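Local coordinates for CYTH domain-containing protein (PDB 2DC4), which is of unknown function but, as a CYTH-domain protein of the class IV adenylyl cyclase-like group, probably binds a phosphate-rich substrate inside its beta barrel, at residues Asn10-Lys15 / Leu114-Lys119; Phe26-Gln31 / Arg101-Lys106; Asn108-Glu113 / Leu124-Ile129. One frame throughout, in Å; residues are numbered along the deposited sequence.

Interaction 1. Residues Asn10-Lys15 / Leu114-Lys119; sequences NFEDIK and LNRVEK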
loop_
_atom_site.group_PDB
_atom_site.type_symbol
_atom_site.label_atom_id
_atom_site.label_comp_id
_atom_site.label_asym_id
_atom_site.label_seq_id
_atom_site.Cartn_x
_atom_site.Cartn_y
_atom_site.Cartn_z
ATOM N N ASN A 10 6.594 25.353 -23.301
ATOM C CA ASN A 10 5.426 25.501 -24.154
ATOM C C ASN A 10 5.227 24.078 -24.670
ATOM O O ASN A 10 6.074 23.540 -25.392
ATOM C CB ASN A 10 5.676 26.447 -25.326
ATOM C CG ASN A 10 4.493 26.497 -26.283
ATOM O OD1 ASN A 10 4.263 25.559 -27.047
ATOM N ND2 ASN A 10 3.726 27.583 -26.230
ATOM N N PHE A 11 4.118 23.468 -24.271
ATOM C CA PHE A 11 3.808 22.093 -24.641
ATOM C C PHE A 11 4.029 21.706 -26.096
ATOM O O PHE A 11 4.786 20.783 -26.394
ATOM C CB PHE A 11 2.361 21.764 -24.276
ATOM C CG PHE A 11 1.996 20.335 -24.540
ATOM C CD1 PHE A 11 2.374 19.337 -23.650
ATOM C CD2 PHE A 11 1.333 19.979 -25.708
ATOM C CE1 PHE A 11 2.099 18.001 -23.922
ATOM C CE2 PHE A 11 1.054 18.651 -25.990
ATOM C CZ PHE A 11 1.440 17.658 -25.094
ATOM N N GLU A 12 3.349 22.394 -27.004
ATOM C CA GLU A 12 3.455 22.078 -28.418
ATOM C C GLU A 12 4.869 22.180 -28.982
ATOM O O GLU A 12 5.314 21.299 -29.714
ATOM C CB GLU A 12 2.505 22.970 -29.229
ATOM C CG GLU A 12 1.020 22.706 -28.974
ATOM C CD GLU A 12 0.504 23.324 -27.683
ATOM O OE1 GLU A 12 -0.676 23.075 -27.339
ATOM O OE2 GLU A 12 1.265 24.063 -27.014
ATOM N N ASP A 13 5.577 23.248 -28.633
ATOM C CA ASP A 13 6.932 23.448 -29.131
ATOM C C ASP A 13 7.908 22.374 -28.656
ATOM O O ASP A 13 8.644 21.796 -29.456
ATOM C CB ASP A 13 7.454 24.828 -28.710
ATOM C CG ASP A 13 6.562 25.963 -29.187
ATOM O OD1 ASP A 13 6.178 25.964 -30.376
ATOM O OD2 ASP A 13 6.250 26.862 -28.376
ATOM N N ILE A 14 7.906 22.096 -27.357
ATOM C CA ILE A 14 8.828 21.106 -26.814
ATOM C C ILE A 14 8.498 19.675 -27.242
ATOM O O ILE A 14 9.399 18.851 -27.409
ATOM C CB ILE A 14 8.897 21.205 -25.275
ATOM C CG1 ILE A 14 10.225 20.625 -24.783
ATOM C CG2 ILE A 14 7.719 20.483 -24.638
ATOM C CD1 ILE A 14 11.436 21.458 -25.179
ATOM N N LYS A 15 7.214 19.380 -27.424
ATOM C CA LYS A 15 6.805 18.047 -27.859
ATOM C C LYS A 15 7.425 17.825 -29.236
ATOM O O LYS A 15 7.991 16.768 -29.517
ATOM C CB LYS A 15 5.276 17.955 -27.942
ATOM C CG LYS A 15 4.743 16.604 -28.412
ATOM C CD LYS A 15 3.224 16.552 -28.308
ATOM C CE LYS A 15 2.664 15.204 -28.747
ATOM N NZ LYS A 15 2.883 14.926 -30.196
ATOM N N LEU A 114 6.612 14.922 -20.238
ATOM C CA LEU A 114 6.002 16.195 -20.620
ATOM C C LEU A 114 4.645 16.233 -19.950
ATOM O O LEU A 114 3.740 15.482 -20.316
ATOM C CB LEU A 114 5.865 16.274 -22.142
ATOM C CG LEU A 114 5.310 17.575 -22.723
ATOM C CD1 LEU A 114 6.063 18.766 -22.134
ATOM C CD2 LEU A 114 5.446 17.544 -24.241
ATOM N N ASN A 115 4.510 17.123 -18.973
ATOM C CA ASN A 115 3.289 17.220 -18.189
ATOM C C ASN A 115 2.404 18.431 -18.400
ATOM O O ASN A 115 2.879 19.565 -18.374
ATOM C CB ASN A 115 3.639 17.178 -16.707
ATOM C CG ASN A 115 4.446 15.961 -16.339
ATOM O OD1 ASN A 115 3.993 14.834 -16.514
ATOM N ND2 ASN A 115 5.653 16.181 -15.826
ATOM N N ARG A 116 1.112 18.180 -18.589
ATOM C CA ARG A 116 0.143 19.264 -18.703
ATOM C C ARG A 116 -0.569 19.147 -17.358
ATOM O O ARG A 116 -1.427 18.286 -17.168
ATOM C CB ARG A 116 -0.812 19.024 -19.873
ATOM C CG ARG A 116 -0.079 18.790 -21.181
ATOM C CD ARG A 116 -0.849 19.307 -22.377
ATOM N NE ARG A 116 -0.767 20.759 -22.478
ATOM C CZ ARG A 116 -1.309 21.468 -23.463
ATOM N NH1 ARG A 116 -1.980 20.855 -24.428
ATOM N NH2 ARG A 116 -1.158 22.786 -23.493
ATOM N N VAL A 117 -0.178 20.010 -16.427
ATOM C CA VAL A 117 -0.679 19.975 -15.041
ATOM C C VAL A 117 -1.847 20.935 -14.798
ATOM O O VAL A 117 -1.749 22.151 -14.955
ATOM C CB VAL A 117 0.457 20.344 -14.085
ATOM C CG1 VAL A 117 -0.018 20.143 -12.646
ATOM C CG2 VAL A 117 1.668 19.477 -14.337
ATOM N N GLU A 118 -3.004 20.337 -14.416
ATOM C CA GLU A 118 -4.174 21.143 -14.071
ATOM C C GLU A 118 -3.836 22.201 -12.993
ATOM O O GLU A 118 -3.175 21.928 -11.996
ATOM C CB GLU A 118 -5.306 20.199 -13.601
ATOM C CG GLU A 118 -5.983 19.452 -14.767
ATOM C CD GLU A 118 -7.259 18.754 -14.310
ATOM O OE1 GLU A 118 -7.592 17.718 -14.877
ATOM O OE2 GLU A 118 -7.970 19.297 -13.460
ATOM N N LYS A 119 -4.245 23.467 -13.274
ATOM C CA LYS A 119 -4.045 24.570 -12.316
ATOM C C LYS A 119 -2.569 24.904 -12.054
ATOM O O LYS A 119 -2.221 25.525 -11.061
ATOM C CB LYS A 119 -4.720 24.189 -10.994
ATOM C CG LYS A 119 -6.231 23.994 -11.146
ATOM C CD LYS A 119 -6.933 23.657 -9.835
ATOM C CE LYS A 119 -8.424 23.390 -10.036
ATOM N NZ LYS A 119 -9.028 22.999 -8.757
HETATM O O HOH W 1 -3.067 23.381 -26.024
#
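Phe11 holds CG anti to its own backbone N (chi1 -176°), pointing CG toward strand 110-117, while Arg116 bends at chi2 and again at chi3 (76°), which turns NE back over that ring. Ring and guanidinium end up stacked, their planes 4° apart and their centres 4.1 Å apart. Arg116 CD sits over the ring face, 3.5 Å from the centroid of Phe11, as a CH-pi contact, and CZ adds an off-centre cation-pi contact. Phe11 CE1 also meets Leu114 CD2 at 3.4 Å. Further along the helix, Ile14 CG2 presses on Leu114 CD1 at 3.5 Å, tighter than usual. Glu12 OE1 lies 3.9 Å from Arg116 NH1, a long salt bridge that a water reinforces by donating to the carboxylate and accepting from NH1; Asp122 binds Arg116 NE. An alanine at Phe11 would probably leave the guanidinium without its flat support and open a gap beside Leu114 and Trp103, whose ring meets Phe11 edge-to-face. Asn10 is the N-cap, its OD1 accepting from Asp13 N at 3.1 Å. This is a capped helix packed by its first turn, nearly antiparallel, against a strand of the CYTH barrel wall.

Interaction 2. Residues Phe26-Gln31 / Arg101-Lys106; sequences FGIEEQ and RRWIYK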
loop_
_atom_site.group_PDB
_atom_site.type_symbol
_atom_site.label_atom_id
_atom_site.label_comp_id
_atom_site.label_asym_id
_atom_site.label_seq_id
_atom_site.Cartn_x
_atom_site.Cartn_y
_atom_site.Cartn_z
ATOM N N PHE A 26 6.488 6.477 -25.429
ATOM C CA PHE A 26 6.097 5.325 -24.630
ATOM C C PHE A 26 4.593 5.270 -24.409
ATOM O O PHE A 26 3.973 4.203 -24.531
ATOM C CB PHE A 26 6.808 5.365 -23.280
ATOM C CG PHE A 26 6.367 4.291 -22.340
ATOM C CD1 PHE A 26 6.774 2.974 -22.532
ATOM C CD2 PHE A 26 5.506 4.585 -21.287
ATOM C CE1 PHE A 26 6.326 1.959 -21.685
ATOM C CE2 PHE A 26 5.049 3.579 -20.436
ATOM C CZ PHE A 26 5.461 2.262 -20.638
ATOM N N GLY A 27 4.008 6.415 -24.068
ATOM C CA GLY A 27 2.578 6.475 -23.833
ATOM C C GLY A 27 2.153 7.707 -23.055
ATOM O O GLY A 27 2.991 8.505 -22.619
ATOM N N ILE A 28 0.843 7.865 -22.886
ATOM C CA ILE A 28 0.272 8.986 -22.147
ATOM C C ILE A 28 -0.365 8.435 -20.879
ATOM O O ILE A 28 -1.024 7.394 -20.918
ATOM C CB ILE A 28 -0.826 9.700 -22.964
ATOM C CG1 ILE A 28 -0.218 10.335 -24.215
ATOM C CG2 ILE A 28 -1.515 10.765 -22.106
ATOM C CD1 ILE A 28 -1.253 10.897 -25.176
ATOM N N GLU A 29 -0.148 9.112 -19.757
ATOM C CA GLU A 29 -0.740 8.694 -18.487
ATOM C C GLU A 29 -1.562 9.836 -17.897
ATOM O O GLU A 29 -1.047 10.933 -17.693
ATOM C CB GLU A 29 0.342 8.279 -17.478
ATOM C CG GLU A 29 1.088 6.998 -17.850
ATOM C CD GLU A 29 2.095 6.558 -16.797
ATOM O OE1 GLU A 29 2.355 7.326 -15.847
ATOM O OE2 GLU A 29 2.639 5.438 -16.925
ATOM N N GLU A 30 -2.843 9.578 -17.642
ATOM C CA GLU A 30 -3.713 10.581 -17.034
ATOM C C GLU A 30 -3.637 10.270 -15.548
ATOM O O GLU A 30 -4.235 9.304 -15.071
ATOM C CB GLU A 30 -5.142 10.436 -17.558
ATOM C CG GLU A 30 -5.237 10.626 -19.069
ATOM C CD GLU A 30 -6.663 10.604 -19.577
ATOM O OE1 GLU A 30 -7.467 11.439 -19.114
ATOM O OE2 GLU A 30 -6.977 9.758 -20.443
ATOM N N GLN A 31 -2.887 11.094 -14.821
ATOM C CA GLN A 31 -2.653 10.867 -13.403
ATOM C C GLN A 31 -3.380 11.782 -12.432
ATOM O O GLN A 31 -3.627 12.955 -12.711
ATOM C CB GLN A 31 -1.150 10.971 -13.119
ATOM C CG GLN A 31 -0.258 10.336 -14.181
ATOM C CD GLN A 31 1.213 10.521 -13.875
ATOM O OE1 GLN A 31 1.621 11.563 -13.360
ATOM N NE2 GLN A 31 2.024 9.513 -14.197
ATOM N N ARG A 101 -1.737 15.283 -17.245
ATOM C CA ARG A 101 -1.728 14.372 -18.375
ATOM C C ARG A 101 -0.249 14.342 -18.752
ATOM O O ARG A 101 0.327 15.369 -19.107
ATOM C CB ARG A 101 -2.572 14.927 -19.519
ATOM C CG ARG A 101 -2.994 13.888 -20.532
ATOM C CD ARG A 101 -4.417 14.155 -21.011
ATOM N NE ARG A 101 -4.969 13.035 -21.766
ATOM C CZ ARG A 101 -4.666 12.758 -23.030
ATOM N NH1 ARG A 101 -3.812 13.525 -23.693
ATOM N NH2 ARG A 101 -5.222 11.717 -23.633
ATOM N N ARG A 102 0.367 13.167 -18.652
ATOM C CA ARG A 102 1.792 13.020 -18.930
ATOM C C ARG A 102 2.132 12.252 -20.203
ATOM O O ARG A 102 1.633 11.148 -20.433
ATOM C CB ARG A 102 2.466 12.344 -17.731
ATOM C CG ARG A 102 3.944 12.010 -17.926
ATOM C CD ARG A 102 4.519 11.360 -16.669
ATOM N NE ARG A 102 4.644 12.318 -15.573
ATOM C CZ ARG A 102 5.019 12.006 -14.335
ATOM N NH1 ARG A 102 5.312 10.752 -14.018
ATOM N NH2 ARG A 102 5.103 12.952 -13.409
ATOM N N TRP A 103 2.981 12.862 -21.029
ATOM C CA TRP A 103 3.470 12.271 -22.269
ATOM C C TRP A 103 4.869 11.763 -21.931
ATOM O O TRP A 103 5.734 12.544 -21.535
ATOM C CB TRP A 103 3.574 13.339 -23.358
ATOM C CG TRP A 103 2.328 13.528 -24.149
ATOM C CD1 TRP A 103 2.087 13.078 -25.415
ATOM C CD2 TRP A 103 1.153 14.224 -23.740
ATOM N NE1 TRP A 103 0.835 13.454 -25.819
ATOM C CE2 TRP A 103 0.235 14.160 -24.808
ATOM C CE3 TRP A 103 0.781 14.900 -22.570
ATOM C CZ2 TRP A 103 -1.030 14.744 -24.749
ATOM C CZ3 TRP A 103 -0.480 15.484 -22.509
ATOM C CH2 TRP A 103 -1.369 15.401 -23.592
ATOM N N ILE A 104 5.086 10.463 -22.081
ATOM C CA ILE A 104 6.374 9.863 -21.756
ATOM C C ILE A 104 7.141 9.471 -23.011
ATOM O O ILE A 104 6.600 8.813 -23.894
ATOM C CB ILE A 104 6.189 8.597 -20.874
ATOM C CG1 ILE A 104 5.376 8.950 -19.624
ATOM C CG2 ILE A 104 7.556 8.012 -20.485
ATOM C CD1 ILE A 104 4.979 7.745 -18.775
ATOM N N TYR A 105 8.395 9.905 -23.089
ATOM C CA TYR A 105 9.284 9.582 -24.210
ATOM C C TYR A 105 10.580 9.048 -23.612
ATOM O O TYR A 105 10.963 9.438 -22.516
ATOM C CB TYR A 105 9.608 10.825 -25.037
ATOM C CG TYR A 105 8.437 11.416 -25.767
ATOM C CD1 TYR A 105 8.184 11.092 -27.100
ATOM C CD2 TYR A 105 7.589 12.325 -25.135
ATOM C CE1 TYR A 105 7.111 11.671 -27.792
ATOM C CE2 TYR A 105 6.527 12.903 -25.806
ATOM C CZ TYR A 105 6.291 12.580 -27.133
ATOM O OH TYR A 105 5.260 13.192 -27.800
ATOM N N LYS A 106 11.261 8.162 -24.333
ATOM C CA LYS A 106 12.506 7.590 -23.837
ATOM C C LYS A 106 13.623 7.721 -24.866
ATOM O O LYS A 106 13.401 7.582 -26.068
ATOM C CB LYS A 106 12.304 6.109 -23.484
ATOM C CG LYS A 106 11.249 5.870 -22.415
ATOM C CD LYS A 106 11.869 5.610 -21.053
ATOM C CE LYS A 106 12.488 4.216 -20.993
ATOM N NZ LYS A 106 13.111 3.932 -19.670
HETATM O O HOH W 2 5.125 8.213 -15.222
#
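Ile28 and Trp103 form a non-hydrogen-bonded pair of two antiparallel strands, and the isoleucine can be followed outward atom by atom. Its CB stands 3.8 Å from Arg102 O. There the chain forks: CG2 goes to Arg101, sitting over the centre of the guanidinium at 3.8 Å from CZ. The other branch, CG1, is anti to the carbonyl carbon (chi1 -64°) and lies over the five-membered ring of Trp103, 3.7 Å from its centroid and 13° off the normal. CD1 at the tip stays on the same indole face but nearer the rim, 3.4 Å from Trp103 NE1. On that side of the sheet, helix 11-21 packs against Trp103 through Lys15.

The opposite side, the one carrying Glu29, Arg102 and Ile104, is largely polar. Gln31 OE1 is above the centre of the Arg102 guanidinium, 3.6 Å from CZ, with amide and guanidinium planes turned 65° apart. Gln31 NE2 donates to Glu29 OE1 at 2.8 Å, and a water in the guanidinium plane links that same oxygen to Arg102 NH1. Asn115 takes Arg102 NE, and Lys100 binds Gln31 OE1, so both flat groups are tied down from several directions.

At the other end Phe26 N donates to Ile104 O at 2.8 Å while Ile104 N donates to Gly27 O at 2.9 Å. Two residues thus face one: a classic beta bulge in the antiparallel barrel; the face with Glu29, Gln31 and Arg102 is consistent with the charged tunnel lining of CYTH proteins.

Interaction 3. Residues Asn108-Glu113 / Leu124-Ile129; sequences NNVTFE and LDIEVI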
loop_
_atom_site.group_PDB
_atom_site.type_symbol
_atom_site.label_atom_id
_atom_site.label_comp_id
_atom_site.label_asym_id
_atom_site.label_seq_id
_atom_site.Cartn_x
_atom_site.Cartn_y
_atom_site.Cartn_z
ATOM N N ASN A 108 17.613 6.421 -24.654
ATOM C CA ASN A 108 18.715 5.826 -23.911
ATOM C C ASN A 108 18.379 5.808 -22.420
ATOM O O ASN A 108 17.324 5.313 -22.021
ATOM C CB ASN A 108 20.006 6.608 -24.162
ATOM C CG ASN A 108 20.366 6.672 -25.632
ATOM O OD1 ASN A 108 20.385 5.651 -26.321
ATOM N ND2 ASN A 108 20.658 7.873 -26.124
ATOM N N ASN A 109 19.267 6.355 -21.597
ATOM C CA ASN A 109 19.057 6.373 -20.155
ATOM C C ASN A 109 18.309 7.620 -19.691
ATOM O O ASN A 109 18.239 7.906 -18.498
ATOM C CB ASN A 109 20.403 6.279 -19.441
ATOM C CG ASN A 109 21.309 7.447 -19.754
ATOM O OD1 ASN A 109 21.320 7.963 -20.877
ATOM N ND2 ASN A 109 22.086 7.867 -18.767
ATOM N N VAL A 110 17.752 8.354 -20.644
ATOM C CA VAL A 110 17.001 9.566 -20.326
ATOM C C VAL A 110 15.513 9.368 -20.569
ATOM O O VAL A 110 15.109 8.755 -21.556
ATOM C CB VAL A 110 17.482 10.763 -21.182
ATOM C CG1 VAL A 110 16.529 11.952 -21.026
ATOM C CG2 VAL A 110 18.886 11.163 -20.756
ATOM N N THR A 111 14.706 9.889 -19.653
ATOM C CA THR A 111 13.264 9.806 -19.773
ATOM C C THR A 111 12.715 11.224 -19.770
ATOM O O THR A 111 13.102 12.052 -18.942
ATOM C CB THR A 111 12.640 9.027 -18.597
ATOM O OG1 THR A 111 13.144 7.685 -18.598
ATOM C CG2 THR A 111 11.117 8.994 -18.720
ATOM N N PHE A 112 11.836 11.501 -20.724
ATOM C CA PHE A 112 11.210 12.806 -20.820
ATOM C C PHE A 112 9.777 12.652 -20.348
ATOM O O PHE A 112 9.052 11.782 -20.830
ATOM C CB PHE A 112 11.190 13.304 -22.269
ATOM C CG PHE A 112 12.547 13.422 -22.895
ATOM C CD1 PHE A 112 13.101 12.352 -23.594
ATOM C CD2 PHE A 112 13.279 14.598 -22.776
ATOM C CE1 PHE A 112 14.367 12.453 -24.165
ATOM C CE2 PHE A 112 14.546 14.713 -23.342
ATOM C CZ PHE A 112 15.094 13.638 -24.039
ATOM N N GLU A 113 9.370 13.477 -19.393
ATOM C CA GLU A 113 7.992 13.433 -18.921
ATOM C C GLU A 113 7.429 14.819 -19.195
ATOM O O GLU A 113 7.749 15.773 -18.490
ATOM C CB GLU A 113 7.923 13.124 -17.422
ATOM C CG GLU A 113 8.652 11.839 -17.016
ATOM C CD GLU A 113 8.435 11.467 -15.562
ATOM O OE1 GLU A 113 8.483 12.364 -14.693
ATOM O OE2 GLU A 113 8.232 10.269 -15.285
ATOM N N LEU A 124 8.239 20.105 -18.290
ATOM C CA LEU A 124 8.958 18.963 -18.833
ATOM C C LEU A 124 9.948 18.532 -17.775
ATOM O O LEU A 124 10.743 19.340 -17.299
ATOM C CB LEU A 124 9.738 19.327 -20.104
ATOM C CG LEU A 124 10.734 18.234 -20.540
ATOM C CD1 LEU A 124 9.973 17.026 -21.070
ATOM C CD2 LEU A 124 11.685 18.769 -21.607
ATOM N N ASP A 125 9.884 17.267 -17.377
ATOM C CA ASP A 125 10.837 16.749 -16.417
ATOM C C ASP A 125 11.802 15.901 -17.233
ATOM O O ASP A 125 11.375 15.060 -18.024
ATOM C CB ASP A 125 10.154 15.861 -15.371
ATOM C CG ASP A 125 9.473 16.660 -14.281
ATOM O OD1 ASP A 125 10.154 17.494 -13.647
ATOM O OD2 ASP A 125 8.266 16.452 -14.045
ATOM N N ILE A 126 13.095 16.151 -17.076
ATOM C CA ILE A 126 14.092 15.354 -17.776
ATOM C C ILE A 126 14.753 14.538 -16.677
ATOM O O ILE A 126 15.377 15.085 -15.761
ATOM C CB ILE A 126 15.146 16.221 -18.497
ATOM C CG1 ILE A 126 14.457 17.163 -19.491
ATOM C CG2 ILE A 126 16.143 15.313 -19.228
ATOM C CD1 ILE A 126 15.437 18.000 -20.325
ATOM N N GLU A 127 14.604 13.222 -16.772
ATOM C CA GLU A 127 15.110 12.292 -15.770
ATOM C C GLU A 127 16.209 11.394 -16.343
ATOM O O GLU A 127 16.170 10.977 -17.493
ATOM C CB GLU A 127 13.942 11.438 -15.278
ATOM C CG GLU A 127 13.082 12.167 -14.245
ATOM C CD GLU A 127 11.986 11.243 -13.762
ATOM O OE1 GLU A 127 12.264 10.075 -13.532
ATOM O OE2 GLU A 127 10.854 11.704 -13.621
ATOM N N VAL A 128 17.198 11.065 -15.525
ATOM C CA VAL A 128 18.262 10.181 -15.979
ATOM C C VAL A 128 18.553 9.140 -14.913
ATOM O O VAL A 128 18.356 9.382 -13.724
ATOM C CB VAL A 128 19.559 10.973 -16.287
ATOM C CG1 VAL A 128 20.089 11.611 -15.023
ATOM C CG2 VAL A 128 20.606 10.054 -16.904
ATOM N N ILE A 129 19.006 7.970 -15.350
ATOM C CA ILE A 129 19.355 6.896 -14.429
ATOM C C ILE A 129 20.878 6.843 -14.367
ATOM O O ILE A 129 21.533 6.655 -15.389
ATOM C CB ILE A 129 18.819 5.541 -14.929
ATOM C CG1 ILE A 129 17.295 5.604 -15.061
ATOM C CG2 ILE A 129 19.226 4.431 -13.967
ATOM C CD1 ILE A 129 16.680 4.352 -15.663
HETATM O O HOH W 3 8.396 14.065 -12.497
HETATM O O HOH W 4 6.937 14.343 -14.444
HETATM O O HOH W 5 10.576 7.776 -15.096
#
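Glu113 and Glu127 lie close together on neighbouring strands of a beta hairpin, 110-117 with 121-128. Their side chains, both extended beyond CG, meet at a slant with the carboxylate planes 74° apart, and Glu113 OE1 comes within 2.7 Å of Glu127 OE2. A water donates to Glu127 OE1 and, weakly, to Glu113 OE2. Asp125 points to the same side of the sheet, its OD2 4.1 Å from Glu113 OE1 and hydrogen-bonded to Tyr159. With Glu4 near Glu127 as well, and Arg102 in a long, weak ion pair to Glu113, this is a mainly acidic patch, consistent with the metal-binding acidic clusters of CYTH barrels.

The other side is apolar. Val110 CG1 lies over one face of the Phe112 ring, toward its rim, and touches Ile126 CG2 across the strands at 3.8 Å. Leu124 CD1 comes to the ring edge, 4.1 Å from Phe112 CB. Helix 133-146 covers this side through Ile139, Ile140 and Val143. Between the two sides, Thr111 with Glu127 and Glu113 with Asp125 exchange paired backbone bonds. At the open end of the ladder Asn109 runs alongside Val128, pointing the same way, and its carbonyl O accepts from Ile129 N at 3.2 Å.

The three contacts follow one wall of the barrel, where strands 24-36, 94-107, 110-117 and 121-128 lie in order. Interactions 1 and 2, with centres about 11 Å apart, meet where Leu114 O lies 2.8 Å from Trp103 N. Interactions 2 and 3, about 12 Å between centres, are joined by Tyr105 O and Phe112 N at 2.9 Å. Interactions 1 and 3 share strand 110-117, and Ile14 of the helix reaches Leu124. Arg102, Asn115, Glu113 and Asp125 bring all three contacts together on one polar side, probably part of the substrate-binding tunnel, while helix 11-21 packs on the other side.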